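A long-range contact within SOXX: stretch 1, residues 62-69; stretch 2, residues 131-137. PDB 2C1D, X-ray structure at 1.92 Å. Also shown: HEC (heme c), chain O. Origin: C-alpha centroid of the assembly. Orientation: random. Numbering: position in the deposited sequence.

Stretch 1 62-69: PLDGAGDR
Stretch 2 131-137: FLVTLKE

Residues 62-69 form a turn that runs into a helix, and they pack against the C-terminal end of the same chain, where a helix that begins earlier in the chain includes Phe131 and Leu132, and the chain then continues as a non-helical tail from Leu135 on. The register is fixed by two close CA pairs, Gly67 with Val133 at 4.2 Å and Gly65 with Lys136 at 4.7 Å, so the stretches run in opposite directions here. Together they bury 401 Å², counting both sides.

Pro62 (phi/psi -55/156) lies out of reach of the second stretch and leads into a type II beta turn from Leu63 to Ala66, closed by Ala66 N to Leu63 O at 3.0 Å. The CA-to-CB bond of Leu63 (-86/-10; chi1 -75°, m; chi2 -178°, t) points toward the partner. Leu63 CD1 lies 4.2 Å from CD2 of Leu132, and Leu63 CB 4.2 Å from CD1 of Leu135. Both partners use the mt rotamer, Leu132 with chi1 -69° and chi2 165°, Leu135 with chi1 -69° and chi2 171°. All three leucines are buried. The heme lines this apolar cluster: Leu63 CD2 is 3.6 Å from HEC CHB, and Leu132 CD1 is 3.8 Å from HEC CMB.

The CA-to-CB bond of Asp64 (-60/136; chi1 -51°, m) points away, and its carboxylate oxygens are hydrogen-bonded elsewhere in the structure. Asp64 O instead accepts from Arg69 NH1 at 2.8 Å and, weakly, from Arg69 NH2 at 3.2 Å.

Gly65 occupies the N-cap position with phi/psi 85/0, where a CB would be jammed against the preceding carbonyl oxygen and would come 2.9 Å from Arg69 NH1. Gly65 CA lies 3.2 Å from Leu135 O, and Gly65 O accepts from Asp68 N at 3.0 Å as the helix begins. Ala66 (-66/-24) is buried, its CA-to-CB bond sideways to the contact.

Gly67 (-63/-24) has ordinary helical angles, so here it is the partner backbone that leaves no room: an ideal CB would stand 2.6 Å from both Val133 O and Leu135 O, and 2.9 Å from Leu132 O. Without one, Gly67 CA approaches Leu132 O to 3.2 Å, and Gly67 N donates a weak hydrogen bond to Leu135 O (2.8 Å, 129°). Leu135, at -82/83, thus contributes both its carbonyl and its side chain, whose CA-to-CB bond points toward stretch 1. Lys136 (-119/159; chi1 -79°, m; chi2 149°, off; chi3 166°, t; chi4 10°, off) curls back, placing Lys136 NZ 3.0 Å from Gly67 O while donating a weak hydrogen bond to Val133 O at 3.3 Å.

The CA-to-CB bond of Asp68 (-90/-30; chi1 -62°, m; chi2 -52°) lies sideways to the partner, but its carboxylate reaches the tail. Asp68 OD2 accepts from Glu137 N at 2.6 Å and 150°, a short bond that ties down the last residue, whose own CA-to-CB bond points away.

Arg69 (-84/-23; chi1 -58°, m; chi2 -166°, t; chi3 -80°, m; chi4 -85°) makes no contact with stretch 2. Its guanidinium joins the turn to the heme, Arg69 NE donating to HEC O1A and Arg69 NH2 to HEC O2A, each at 3.0 Å.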

# COMPACT_ATOMS: atom_id res chain seq x y z
N PRO B 62 -14.48 -15.99 -10.93
CA PRO B 62 -15.86 -15.61 -10.67
C PRO B 62 -16.58 -16.60 -9.76
O PRO B 62 -16.18 -17.77 -9.69
CB PRO B 62 -16.50 -15.59 -12.07
CG PRO B 62 -15.37 -15.33 -12.98
CD PRO B 62 -14.20 -16.06 -12.38
N LEU B 63 -17.60 -16.11 -9.09
CA LEU B 63 -18.37 -16.92 -8.14
C LEU B 63 -19.47 -17.70 -8.85
O LEU B 63 -20.09 -18.57 -8.25
CB LEU B 63 -18.96 -16.02 -7.05
CG LEU B 63 -17.94 -15.56 -6.02
CD1 LEU B 63 -18.62 -14.70 -4.94
CD2 LEU B 63 -17.25 -16.78 -5.44
N ASP B 64 -19.73 -17.39 -10.11
CA ASP B 64 -20.77 -18.11 -10.83
C ASP B 64 -20.39 -19.58 -10.83
O ASP B 64 -19.21 -19.94 -10.99
CB ASP B 64 -20.94 -17.56 -12.22
CG ASP B 64 -21.11 -16.06 -12.21
OD1 ASP B 64 -20.07 -15.37 -12.15
OD2 ASP B 64 -22.23 -15.51 -12.21
N GLY B 65 -21.38 -20.42 -10.56
CA GLY B 65 -21.17 -21.86 -10.53
C GLY B 65 -20.67 -22.40 -9.21
O GLY B 65 -20.48 -23.61 -9.09
N ALA B 66 -20.44 -21.57 -8.19
CA ALA B 66 -19.96 -22.12 -6.91
C ALA B 66 -21.04 -23.01 -6.26
O ALA B 66 -20.73 -23.89 -5.47
CB ALA B 66 -19.49 -21.00 -5.93
N GLY B 67 -22.30 -22.78 -6.61
CA GLY B 67 -23.40 -23.62 -6.16
C GLY B 67 -23.31 -25.06 -6.67
O GLY B 67 -23.87 -25.96 -6.05
N ASP B 68 -22.58 -25.25 -7.78
CA ASP B 68 -22.30 -26.57 -8.37
C ASP B 68 -21.02 -27.21 -7.83
O ASP B 68 -20.89 -28.44 -7.83
CB ASP B 68 -22.07 -26.46 -9.89
CG ASP B 68 -23.28 -25.96 -10.67
OD1 ASP B 68 -24.41 -26.51 -10.50
OD2 ASP B 68 -23.18 -25.02 -11.52
N ARG B 69 -20.04 -26.39 -7.46
CA ARG B 69 -18.71 -26.86 -7.09
C ARG B 69 -18.62 -27.31 -5.64
O ARG B 69 -17.73 -28.09 -5.27
CB ARG B 69 -17.67 -25.76 -7.32
CG ARG B 69 -17.60 -25.23 -8.75
CD ARG B 69 -16.35 -24.37 -9.05
NE ARG B 69 -16.48 -23.00 -8.56
CZ ARG B 69 -17.06 -22.00 -9.23
NH1 ARG B 69 -17.60 -22.21 -10.43
NH2 ARG B 69 -17.12 -20.78 -8.70
N PHE B 131 -27.30 -17.57 -0.95
CA PHE B 131 -27.17 -17.05 -2.29
C PHE B 131 -26.18 -17.89 -3.10
O PHE B 131 -26.45 -18.20 -4.25
CB PHE B 131 -26.77 -15.58 -2.33
CG PHE B 131 -26.63 -15.07 -3.71
CD1 PHE B 131 -27.75 -14.83 -4.49
CD2 PHE B 131 -25.36 -14.88 -4.27
CE1 PHE B 131 -27.63 -14.40 -5.79
CE2 PHE B 131 -25.23 -14.43 -5.57
CZ PHE B 131 -26.36 -14.18 -6.33
N LEU B 132 -25.06 -18.27 -2.49
CA LEU B 132 -24.04 -19.03 -3.19
C LEU B 132 -24.59 -20.37 -3.69
O LEU B 132 -24.19 -20.86 -4.74
CB LEU B 132 -22.83 -19.26 -2.29
CG LEU B 132 -21.99 -18.02 -1.96
CD1 LEU B 132 -21.07 -18.32 -0.82
CD2 LEU B 132 -21.19 -17.52 -3.15
N VAL B 133 -25.51 -20.96 -2.93
CA VAL B 133 -26.12 -22.23 -3.33
C VAL B 133 -26.91 -22.07 -4.64
O VAL B 133 -27.00 -23.02 -5.40
CB VAL B 133 -26.98 -22.83 -2.16
CG1 VAL B 133 -27.90 -23.94 -2.63
CG2 VAL B 133 -26.07 -23.35 -1.06
N THR B 134 -27.47 -20.89 -4.91
CA THR B 134 -28.26 -20.68 -6.12
C THR B 134 -27.43 -20.52 -7.38
O THR B 134 -27.99 -20.51 -8.47
CB THR B 134 -29.25 -19.46 -6.04
OG1 THR B 134 -28.55 -18.21 -5.99
CG2 THR B 134 -30.10 -19.51 -4.79
N LEU B 135 -26.12 -20.33 -7.23
CA LEU B 135 -25.26 -20.01 -8.37
C LEU B 135 -24.89 -21.31 -9.07
O LEU B 135 -23.83 -21.89 -8.83
CB LEU B 135 -24.01 -19.25 -7.91
CG LEU B 135 -24.23 -17.83 -7.41
CD1 LEU B 135 -22.95 -17.27 -6.78
CD2 LEU B 135 -24.73 -16.93 -8.54
N LYS B 136 -25.80 -21.75 -9.93
CA LYS B 136 -25.68 -23.03 -10.61
C LYS B 136 -25.64 -22.84 -12.12
O LYS B 136 -26.10 -21.82 -12.65
CB LYS B 136 -26.88 -23.91 -10.25
CG LYS B 136 -26.79 -24.58 -8.88
CD LYS B 136 -28.19 -24.79 -8.26
CE LYS B 136 -28.19 -25.76 -7.05
NZ LYS B 136 -26.83 -26.14 -6.55
N GLU B 137 -25.10 -23.85 -12.80
CA GLU B 137 -25.22 -24.02 -14.26
C GLU B 137 -24.34 -23.04 -15.03
O GLU B 137 -24.19 -23.18 -16.25
CB GLU B 137 -26.70 -23.92 -14.73
CG GLU B 137 -27.66 -24.84 -13.97
CD GLU B 137 -29.10 -24.81 -14.47
OE1 GLU B 137 -29.93 -24.06 -13.89
OE2 GLU B 137 -29.41 -25.56 -15.42
FE HEC O . -13.38 -15.60 -1.97
CHA HEC O . -12.17 -18.59 -3.07
CHB HEC O . -16.52 -16.86 -1.89
CHC HEC O . -14.48 -12.70 -0.61
CHD HEC O . -10.27 -14.15 -2.43
NA HEC O . -14.20 -17.41 -2.38
C1A HEC O . -13.53 -18.49 -2.87
C2A HEC O . -14.50 -19.53 -3.14
C3A HEC O . -15.72 -19.05 -2.81
C4A HEC O . -15.53 -17.70 -2.32
CMA HEC O . -17.10 -19.72 -2.90
CAA HEC O . -14.12 -20.90 -3.68
CBA HEC O . -13.62 -20.83 -5.12
CGA HEC O . -14.84 -20.85 -5.96
O1A HEC O . -15.49 -21.91 -5.96
O2A HEC O . -15.16 -19.83 -6.62
NB HEC O . -15.14 -14.91 -1.40
C1B HEC O . -16.33 -15.61 -1.37
C2B HEC O . -17.33 -14.83 -0.67
C3B HEC O . -16.78 -13.66 -0.33
C4B HEC O . -15.39 -13.71 -0.77
CMB HEC O . -18.79 -15.26 -0.48
CAB HEC O . -17.48 -12.50 0.44
CBB HEC O . -18.04 -12.96 1.61
NC HEC O . -12.53 -13.72 -1.59
C1C HEC O . -13.18 -12.68 -1.01
C2C HEC O . -12.27 -11.54 -1.00
C3C HEC O . -11.05 -11.98 -1.36
C4C HEC O . -11.24 -13.35 -1.85
CMC HEC O . -12.55 -10.22 -0.27
CAC HEC O . -9.70 -11.19 -1.49
CBC HEC O . -9.21 -10.52 -0.43
ND HEC O . -11.49 -16.27 -2.62
C1D HEC O . -10.36 -15.49 -2.76
C2D HEC O . -9.30 -16.30 -3.31
C3D HEC O . -9.91 -17.69 -3.51
C4D HEC O . -11.27 -17.57 -3.07
CMD HEC O . -7.84 -15.88 -3.64
CAD HEC O . -9.25 -18.98 -4.08
CBD HEC O . -8.66 -19.78 -2.92
CGD HEC O . -7.18 -20.06 -3.11
O1D HEC O . -6.33 -19.38 -2.44
O2D HEC O . -6.89 -20.97 -3.95